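Local coordinates for protein exoenzyme S (Pseudomonas aeruginosa, PDB 6GN8) that probably acts as a secreted bacterial toxin, this chain being the part that holds its ADP-ribosyltransferase domain, apart from the GTPase-activating region, at residues Y63-R76 with V126-N138. The protein carries 2 engineered substitutions. Numbering follows the deposited sequence. Where two conformers were deposited one is given.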
ATOM      1  N   TYR C  63       0.075 -41.954 -17.909  1.00 41.84           N
ATOM      2  CA  TYR C  63      -0.574 -40.675 -18.202  1.00 40.94           C
ATOM      3  C   TYR C  63       0.298 -39.846 -19.137  1.00 44.34           C
ATOM      4  O   TYR C  63      -0.172 -39.462 -20.197  1.00 45.62           O
ATOM      5  CB  TYR C  63      -0.867 -39.887 -16.887  1.00 42.17           C
ATOM      6  CG  TYR C  63      -1.319 -38.450 -17.088  1.00 42.15           C
ATOM      7  CD1 TYR C  63      -0.395 -37.423 -17.235  1.00 42.41           C
ATOM      8  CD2 TYR C  63      -2.675 -38.115 -17.079  1.00 43.08           C
ATOM      9  CE1 TYR C  63      -0.801 -36.115 -17.457  1.00 43.26           C
ATOM     10  CE2 TYR C  63      -3.093 -36.804 -17.275  1.00 43.80           C
ATOM     11  CZ  TYR C  63      -2.150 -35.803 -17.463  1.00 51.94           C
ATOM     12  OH  TYR C  63      -2.532 -34.502 -17.696  1.00 51.02           O
ATOM     13  N   THR C  64       1.551 -39.553 -18.744  1.00 40.81           N
ATOM     14  CA  THR C  64       2.424 -38.650 -19.500  1.00 40.17           C
ATOM     15  C   THR C  64       2.644 -39.144 -20.912  1.00 46.20           C
ATOM     16  O   THR C  64       2.505 -38.349 -21.846  1.00 47.99           O
ATOM     17  CB  THR C  64       3.742 -38.387 -18.758  1.00 44.43           C
ATOM     18  OG1 THR C  64       3.420 -37.961 -17.429  1.00 46.35           O
ATOM     19  CG2 THR C  64       4.586 -37.312 -19.428  1.00 41.66           C
ATOM     20  N   GLY C  65       2.939 -40.433 -21.061  1.00 41.81           N
ATOM     21  CA  GLY C  65       3.202 -41.032 -22.359  1.00 41.33           C
ATOM     22  C   GLY C  65       2.047 -41.022 -23.341  1.00 49.32           C
ATOM     23  O   GLY C  65       2.263 -40.717 -24.524  1.00 51.19           O
ATOM     24  N   ILE C  66       0.805 -41.381 -22.895  1.00 46.50           N
ATOM     25  CA  ILE C  66      -0.305 -41.418 -23.853  1.00 46.97           C
ATOM     26  C   ILE C  66      -1.716 -41.276 -23.251  1.00 50.64           C
ATOM     27  O   ILE C  66      -2.608 -40.761 -23.929  1.00 51.14           O
ATOM     28  CB  ILE C  66      -0.212 -42.744 -24.688  1.00 50.59           C
ATOM     29  CG1 ILE C  66      -1.032 -42.644 -25.997  1.00 51.99           C
ATOM     30  CG2 ILE C  66      -0.550 -44.004 -23.875  1.00 48.83           C
ATOM     31  CD1 ILE C  66      -0.561 -43.526 -27.120  1.00 58.12           C
ATOM     32  N   HIS C  67      -1.935 -41.772 -22.035  1.00 46.15           N
ATOM     33  CA  HIS C  67      -3.280 -41.833 -21.454  1.00 45.16           C
ATOM     34  C   HIS C  67      -3.834 -40.508 -20.993  1.00 45.87           C
ATOM     35  O   HIS C  67      -4.994 -40.469 -20.620  1.00 46.28           O
ATOM     36  CB  HIS C  67      -3.324 -42.825 -20.299  1.00 46.20           C
ATOM     37  CG  HIS C  67      -3.253 -44.249 -20.742  1.00 49.54           C
ATOM     38  ND1 HIS C  67      -2.042 -44.877 -20.948  1.00 51.28           N
ATOM     39  CD2 HIS C  67      -4.251 -45.130 -20.977  1.00 52.09           C
ATOM     40  CE1 HIS C  67      -2.329 -46.114 -21.314  1.00 50.82           C
ATOM     41  NE2 HIS C  67      -3.647 -46.314 -21.350  1.00 52.04           N
ATOM     42  N   TYR C  68      -3.056 -39.421 -21.061  1.00 40.10           N
ATOM     43  CA  TYR C  68      -3.520 -38.103 -20.645  1.00 39.34           C
ATOM     44  C   TYR C  68      -4.746 -37.704 -21.455  1.00 46.15           C
ATOM     45  O   TYR C  68      -5.707 -37.190 -20.891  1.00 46.23           O
ATOM     46  CB  TYR C  68      -2.397 -37.028 -20.756  1.00 38.87           C
ATOM     47  CG  TYR C  68      -1.838 -36.839 -22.155  1.00 39.61           C
ATOM     48  CD1 TYR C  68      -0.754 -37.592 -22.604  1.00 41.78           C
ATOM     49  CD2 TYR C  68      -2.402 -35.916 -23.040  1.00 39.71           C
ATOM     50  CE1 TYR C  68      -0.260 -37.450 -23.907  1.00 41.43           C
ATOM     51  CE2 TYR C  68      -1.892 -35.738 -24.331  1.00 39.49           C
ATOM     52  CZ  TYR C  68      -0.837 -36.526 -24.765  1.00 47.35           C
ATOM     53  OH  TYR C  68      -0.340 -36.372 -26.035  1.00 51.68           O
ATOM     54  N   ALA C  69      -4.722 -37.968 -22.779  1.00 44.46           N
ATOM     55  CA  ALA C  69      -5.783 -37.576 -23.683  1.00 44.14           C
ATOM     56  C   ALA C  69      -7.107 -38.238 -23.295  1.00 49.91           C
ATOM     57  O   ALA C  69      -8.058 -37.523 -22.992  1.00 49.90           O
ATOM     58  CB  ALA C  69      -5.406 -37.891 -25.125  1.00 44.32           C
ATOM     59  N   ASP C  70      -7.148 -39.569 -23.209  1.00 46.19           N
ATOM     60  CA  ASP C  70      -8.396 -40.239 -22.857  1.00 48.11           C
ATOM     61  C   ASP C  70      -8.845 -39.929 -21.396  1.00 51.76           C
ATOM     62  O   ASP C  70     -10.034 -39.638 -21.195  1.00 51.27           O
ATOM     63  CB  ASP C  70      -8.318 -41.760 -23.121  1.00 50.94           C
ATOM     64  CG  ASP C  70      -7.386 -42.548 -22.210  1.00 67.96           C
ATOM     65  OD1 ASP C  70      -7.830 -42.955 -21.105  1.00 71.26           O
ATOM     66  OD2 ASP C  70      -6.229 -42.788 -22.613  1.00 73.40           O
ATOM     67  N   LEU C  71      -7.904 -39.947 -20.408  1.00 47.14           N
ATOM     68  CA  LEU C  71      -8.247 -39.702 -18.994  1.00 47.79           C
ATOM     69  C   LEU C  71      -8.856 -38.298 -18.760  1.00 50.79           C
ATOM     70  O   LEU C  71      -9.957 -38.202 -18.201  1.00 51.01           O
ATOM     71  CB  LEU C  71      -7.050 -39.941 -18.044  1.00 46.89           C
ATOM     72  CG  LEU C  71      -7.291 -39.631 -16.560  1.00 51.19           C
ATOM     73  CD1 LEU C  71      -8.392 -40.505 -15.956  1.00 53.00           C
ATOM     74  CD2 LEU C  71      -6.051 -39.815 -15.777  1.00 49.66           C
ATOM     75  N   ASN C  72      -8.145 -37.243 -19.177  1.00 46.92           N
ATOM     76  CA  ASN C  72      -8.551 -35.829 -19.030  1.00 47.33           C
ATOM     77  C   ASN C  72      -9.875 -35.521 -19.745  1.00 52.68           C
ATOM     78  O   ASN C  72     -10.656 -34.717 -19.237  1.00 51.87           O
ATOM     79  CB  ASN C  72      -7.440 -34.896 -19.513  1.00 44.64           C
ATOM     80  CG  ASN C  72      -6.299 -34.773 -18.521  1.00 56.68           C
ATOM     81  OD1 ASN C  72      -6.407 -35.084 -17.321  1.00 47.67           O
ATOM     82  ND2 ASN C  72      -5.180 -34.300 -18.989  1.00 44.93           N
ATOM     83  N   ARG C  73     -10.127 -36.178 -20.908  1.00 50.29           N
ATOM     84  CA  ARG C  73     -11.371 -36.044 -21.670  0.50 50.94           C
ATOM     85  C   ARG C  73     -12.530 -36.560 -20.812  1.00 56.09           C
ATOM     86  O   ARG C  73     -13.585 -35.938 -20.767  1.00 58.36           O
ATOM     87  CB  ARG C  73     -11.250 -36.837 -22.992  0.50 51.94           C
ATOM     88  CG  ARG C  73     -12.478 -36.869 -23.906  0.50 59.61           C
ATOM     89  CD  ARG C  73     -12.158 -37.544 -25.237  0.50 61.33           C
ATOM     90  NE  ARG C  73     -12.069 -39.007 -25.140  0.50 67.09           N
ATOM     91  CZ  ARG C  73     -11.011 -39.737 -25.502  0.50 71.73           C
ATOM     92  NH1 ARG C  73     -11.042 -41.058 -25.395  0.50 54.33           N
ATOM     93  NH2 ARG C  73      -9.919 -39.149 -25.981  0.50 48.10           N
ATOM     94  N   ALA C  74     -12.318 -37.702 -20.124  1.00 51.14           N
ATOM     95  CA  ALA C  74     -13.337 -38.325 -19.285  1.00 52.80           C
ATOM     96  C   ALA C  74     -13.622 -37.486 -18.015  1.00 57.23           C
ATOM     97  O   ALA C  74     -14.784 -37.343 -17.635  1.00 57.35           O
ATOM     98  CB  ALA C  74     -12.927 -39.736 -18.913  1.00 53.41           C
ATOM     99  N   LEU C  75     -12.567 -36.930 -17.388  1.00 53.15           N
ATOM    100  CA  LEU C  75     -12.652 -36.091 -16.191  1.00 53.57           C
ATOM    101  C   LEU C  75     -13.363 -34.786 -16.509  1.00 59.93           C
ATOM    102  O   LEU C  75     -14.240 -34.360 -15.763  1.00 60.71           O
ATOM    103  CB  LEU C  75     -11.241 -35.796 -15.625  1.00 52.22           C
ATOM    104  CG  LEU C  75     -10.463 -36.958 -14.963  1.00 55.33           C
ATOM    105  CD1 LEU C  75      -8.959 -36.595 -14.805  1.00 53.99           C
ATOM    106  CD2 LEU C  75     -11.040 -37.309 -13.601  1.00 53.27           C
ATOM    107  N   ARG C  76     -12.980 -34.164 -17.636  1.00 57.85           N
ATOM    108  CA  ARG C  76     -13.502 -32.884 -18.118  1.00 58.01           C
ATOM    109  C   ARG C  76     -14.966 -33.009 -18.527  1.00 62.58           C
ATOM    110  O   ARG C  76     -15.743 -32.109 -18.225  1.00 61.90           O
ATOM    111  CB  ARG C  76     -12.638 -32.333 -19.281  1.00 54.23           C
ATOM    112  CG  ARG C  76     -11.362 -31.673 -18.788  1.00 50.16           C
ATOM    113  CD  ARG C  76     -10.351 -31.412 -19.895  1.00 53.59           C
ATOM    114  NE  ARG C  76      -9.089 -30.935 -19.326  1.00 52.79           N
ATOM    115  CZ  ARG C  76      -7.894 -31.053 -19.895  1.00 66.30           C
ATOM    116  NH1 ARG C  76      -7.772 -31.611 -21.093  1.00 58.21           N
ATOM    117  NH2 ARG C  76      -6.809 -30.615 -19.270  1.00 54.07           N
ATOM    118  N   VAL C 126     -10.263 -16.982  -9.256  1.00 57.91           N
ATOM    119  CA  VAL C 126      -9.724 -18.319  -9.335  1.00 57.44           C
ATOM    120  C   VAL C 126     -10.768 -19.292  -9.921  1.00 62.99           C
ATOM    121  O   VAL C 126     -11.983 -19.084  -9.802  1.00 63.07           O
ATOM    122  CB  VAL C 126      -9.069 -18.846  -8.018  1.00 61.79           C
ATOM    123  CG1 VAL C 126      -8.762 -17.732  -7.031  1.00 61.59           C
ATOM    124  CG2 VAL C 126      -9.842 -19.984  -7.369  1.00 63.14           C
ATOM    125  N   GLY C 127     -10.230 -20.290 -10.625  1.00 58.73           N
ATOM    126  CA  GLY C 127     -10.940 -21.399 -11.252  1.00 58.51           C
ATOM    127  C   GLY C 127     -10.022 -22.606 -11.363  1.00 60.71           C
ATOM    128  O   GLY C 127      -8.875 -22.540 -10.920  1.00 59.58           O
ATOM    129  N   HIS C 128     -10.497 -23.713 -11.952  1.00 57.59           N
ATOM    130  CA  HIS C 128      -9.666 -24.916 -12.088  1.00 57.10           C
ATOM    131  C   HIS C 128     -10.074 -25.798 -13.265  1.00 57.84           C
ATOM    132  O   HIS C 128     -11.221 -25.768 -13.716  1.00 57.31           O
ATOM    133  CB  HIS C 128      -9.684 -25.755 -10.791  1.00 60.30           C
ATOM    134  CG  HIS C 128     -11.009 -26.371 -10.453  1.00 66.31           C
ATOM    135  ND1 HIS C 128     -11.700 -26.003  -9.311  1.00 70.33           N
ATOM    136  CD2 HIS C 128     -11.708 -27.342 -11.094  1.00 69.04           C
ATOM    137  CE1 HIS C 128     -12.803 -26.739  -9.310  1.00 71.40           C
ATOM    138  NE2 HIS C 128     -12.857 -27.549 -10.373  1.00 70.79           N
ATOM    139  N   ASP C 129      -9.137 -26.632 -13.716  1.00 52.50           N
ATOM    140  CA  ASP C 129      -9.389 -27.616 -14.762  1.00 51.87           C
ATOM    141  C   ASP C 129      -9.847 -28.930 -14.086  1.00 55.36           C
ATOM    142  O   ASP C 129      -9.279 -29.320 -13.069  1.00 54.73           O
ATOM    143  CB  ASP C 129      -8.117 -27.815 -15.626  1.00 52.16           C
ATOM    144  CG  ASP C 129      -8.351 -28.524 -16.941  1.00 60.64           C
ATOM    145  OD1 ASP C 129      -9.047 -29.562 -16.942  1.00 61.78           O
ATOM    146  OD2 ASP C 129      -7.827 -28.048 -17.972  1.00 67.87           O
ATOM    147  N   ASP C 130     -10.875 -29.607 -14.630  1.00 51.76           N
ATOM    148  CA  ASP C 130     -11.331 -30.868 -14.031  1.00 51.91           C
ATOM    149  C   ASP C 130     -10.331 -31.995 -14.294  1.00 55.41           C
ATOM    150  O   ASP C 130     -10.232 -32.935 -13.493  1.00 56.40           O
ATOM    151  CB  ASP C 130     -12.732 -31.253 -14.516  1.00 54.57           C
ATOM    152  CG  ASP C 130     -13.864 -30.513 -13.830  1.00 63.65           C
ATOM    153  OD1 ASP C 130     -13.589 -29.755 -12.855  1.00 63.51           O
ATOM    154  OD2 ASP C 130     -15.027 -30.697 -14.249  1.00 70.74           O
ATOM    155  N   GLY C 131      -9.598 -31.888 -15.401  1.00 50.42           N
ATOM    156  CA  GLY C 131      -8.545 -32.835 -15.733  1.00 49.61           C
ATOM    157  C   GLY C 131      -7.241 -32.442 -15.073  1.00 51.55           C
ATOM    158  O   GLY C 131      -7.154 -31.388 -14.437  1.00 50.65           O
ATOM    159  N   TYR C 132      -6.212 -33.284 -15.209  1.00 47.50           N
ATOM    160  CA  TYR C 132      -4.869 -32.944 -14.721  1.00 46.24           C
ATOM    161  C   TYR C 132      -4.308 -31.855 -15.645  1.00 48.57           C
ATOM    162  O   TYR C 132      -4.722 -31.775 -16.812  1.00 45.84           O
ATOM    163  CB  TYR C 132      -3.965 -34.189 -14.690  1.00 46.23           C
ATOM    164  CG  TYR C 132      -4.366 -35.164 -13.608  1.00 47.27           C
ATOM    165  CD1 TYR C 132      -5.312 -36.159 -13.851  1.00 49.10           C
ATOM    166  CD2 TYR C 132      -3.802 -35.095 -12.336  1.00 47.96           C
ATOM    167  CE1 TYR C 132      -5.734 -37.017 -12.836  1.00 49.99           C
ATOM    168  CE2 TYR C 132      -4.208 -35.957 -11.316  1.00 49.37           C
ATOM    169  CZ  TYR C 132      -5.161 -36.926 -11.579  1.00 52.85           C
ATOM    170  OH  TYR C 132      -5.531 -37.798 -10.597  1.00 54.11           O
ATOM    171  N   LEU C 133      -3.429 -30.986 -15.119  1.00 46.25           N
ATOM    172  CA  LEU C 133      -2.845 -29.885 -15.890  1.00 44.02           C
ATOM    173  C   LEU C 133      -1.349 -30.128 -16.196  1.00 48.71           C
ATOM    174  O   LEU C 133      -0.459 -29.947 -15.347  1.00 48.78           O
ATOM    175  CB  LEU C 133      -3.032 -28.539 -15.170  1.00 43.59           C
ATOM    176  CG  LEU C 133      -2.881 -27.289 -16.045  1.00 46.52           C
ATOM    177  CD1 LEU C 133      -4.164 -27.002 -16.811  1.00 46.79           C
ATOM    178  CD2 LEU C 133      -2.529 -26.080 -15.215  1.00 47.62           C
ATOM    179  N   SER C 134      -1.102 -30.537 -17.431  1.00 44.22           N
ATOM    180  CA  SER C 134       0.225 -30.768 -17.971  1.00 42.26           C
ATOM    181  C   SER C 134       0.809 -29.430 -18.424  1.00 44.61           C
ATOM    182  O   SER C 134       0.182 -28.637 -19.150  1.00 41.76           O
ATOM    183  CB  SER C 134       0.170 -31.765 -19.132  1.00 43.23           C
ATOM    184  OG  SER C 134      -0.548 -32.940 -18.767  1.00 53.31           O
ATOM    185  N   THR C 135       1.993 -29.158 -17.934  1.00 41.87           N
ATOM    186  CA  THR C 135       2.743 -27.975 -18.309  1.00 40.82           C
ATOM    187  C   THR C 135       4.139 -28.495 -18.645  1.00 44.35           C
ATOM    188  O   THR C 135       4.459 -29.651 -18.337  1.00 43.71           O
ATOM    189  CB  THR C 135       2.689 -26.893 -17.214  1.00 44.20           C
ATOM    190  OG1 THR C 135       3.439 -27.321 -16.099  1.00 45.36           O
ATOM    191  CG2 THR C 135       1.275 -26.529 -16.766  1.00 40.11           C
ATOM    192  N   SER C 136       4.945 -27.674 -19.309  1.00 40.23           N
ATOM    193  CA  SER C 136       6.279 -28.054 -19.723  1.00 40.48           C
ATOM    194  C   SER C 136       7.284 -26.971 -19.277  1.00 44.97           C
ATOM    195  O   SER C 136       6.943 -25.792 -19.305  1.00 43.87           O
ATOM    196  CB  SER C 136       6.285 -28.245 -21.241  1.00 43.09           C
ATOM    197  OG  SER C 136       7.500 -27.880 -21.886  1.00 54.99           O
ATOM    198  N   LEU C 137       8.513 -27.376 -18.901  1.00 43.78           N
ATOM    199  CA  LEU C 137       9.632 -26.474 -18.539  1.00 45.13           C
ATOM    200  C   LEU C 137      10.285 -25.916 -19.792  1.00 54.78           C
ATOM    201  O   LEU C 137      11.010 -24.934 -19.721  1.00 55.25           O
ATOM    202  CB  LEU C 137      10.707 -27.194 -17.704  1.00 45.73           C
ATOM    203  CG  LEU C 137      10.553 -27.225 -16.197  1.00 49.85           C
ATOM    204  CD1 LEU C 137      11.520 -28.192 -15.597  1.00 50.97           C
ATOM    205  CD2 LEU C 137      10.769 -25.846 -15.571  1.00 48.53           C
ATOM    206  N   ASN C 138      10.037 -26.567 -20.928  1.00 56.06           N
ATOM    207  CA  ASN C 138      10.537 -26.224 -22.256  1.00 58.30           C
ATOM    208  C   ASN C 138       9.590 -25.172 -22.921  1.00 66.85           C
ATOM    209  O   ASN C 138       8.457 -25.545 -23.228  1.00 67.29           O
ATOM    210  CB  ASN C 138      10.612 -27.529 -23.072  1.00 54.02           C
ATOM    211  CG  ASN C 138      11.444 -27.488 -24.308  1.00 84.27           C
ATOM    212  OD1 ASN C 138      11.509 -26.479 -25.020  1.00 88.20           O
ATOM    213  ND2 ASN C 138      12.085 -28.610 -24.604  1.00 73.67           N
TER
HETATM  214  O   HOH W   1     -17.187 -32.708 -15.149  1.00 74.45           O
HETATM  215  O   HOH W   2      -3.715 -31.225 -19.276  1.00 41.65           O
HETATM  216  O   HOH W   3     -15.204 -29.851 -16.892  1.00 61.84           O
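Arg76 reaches from helix 54-77 to Asp129 in a salt bridge whose main bond, NE to OD1 at 2.8 Å, is nearly straight (173°), lies in the guanidinium plane and uses the syn lone pair of the oxygen. The carboxylate is turned 49° from the guanidinium, and the second bond, NH2 to OD2, is weak. On its anti side the same OD1 accepts the backbone N of Gly131 (2.8 Å), forming an Asx turn, so one oxygen both shapes the loop and ties it to the helix. The CB of Asn72 lies against one guanidinium face.

One turn back along the helix, the Asn72 amide makes a second polar link to the loop. Its OD1 receives Tyr132 N at 2.8 Å, from well above the carbonyl plane, while ND2 donates to Tyr63 OH within its own segment at 3.0 Å. That hydroxyl in turn donates a hydrogen bond to Ser134 OG, 2.7 Å away, completing a chain of hydrogen bonds from Tyr132 N through Asn72 and Tyr63 to strand 133-136. One water joins Arg76 NH2, Tyr132 O and Ser134 N; another links Arg76 O to Asp130 OD2.

Beneath this polar layer, Leu75 CD1 packs 3.8 Å from Tyr132 CD1, and Leu71 CD2 also meets that ring. With CG anti to the backbone N (chi1 170°), Tyr63 brings its CZ to 3.7 Å from Tyr132 CB. Met92 of helix 83-99 adjoins Tyr63, Leu71 and Tyr132, whose hydroxyl bonds Asp89. Gly131 lets the backbones close to 4.5 Å between its CA and that of Asn72. The whole is a helix-to-loop junction of the ADP-ribosyltransferase fold, where the loop linking strand 126-128 of one sheet to strand 133-136 of the other packs against helix 54-77.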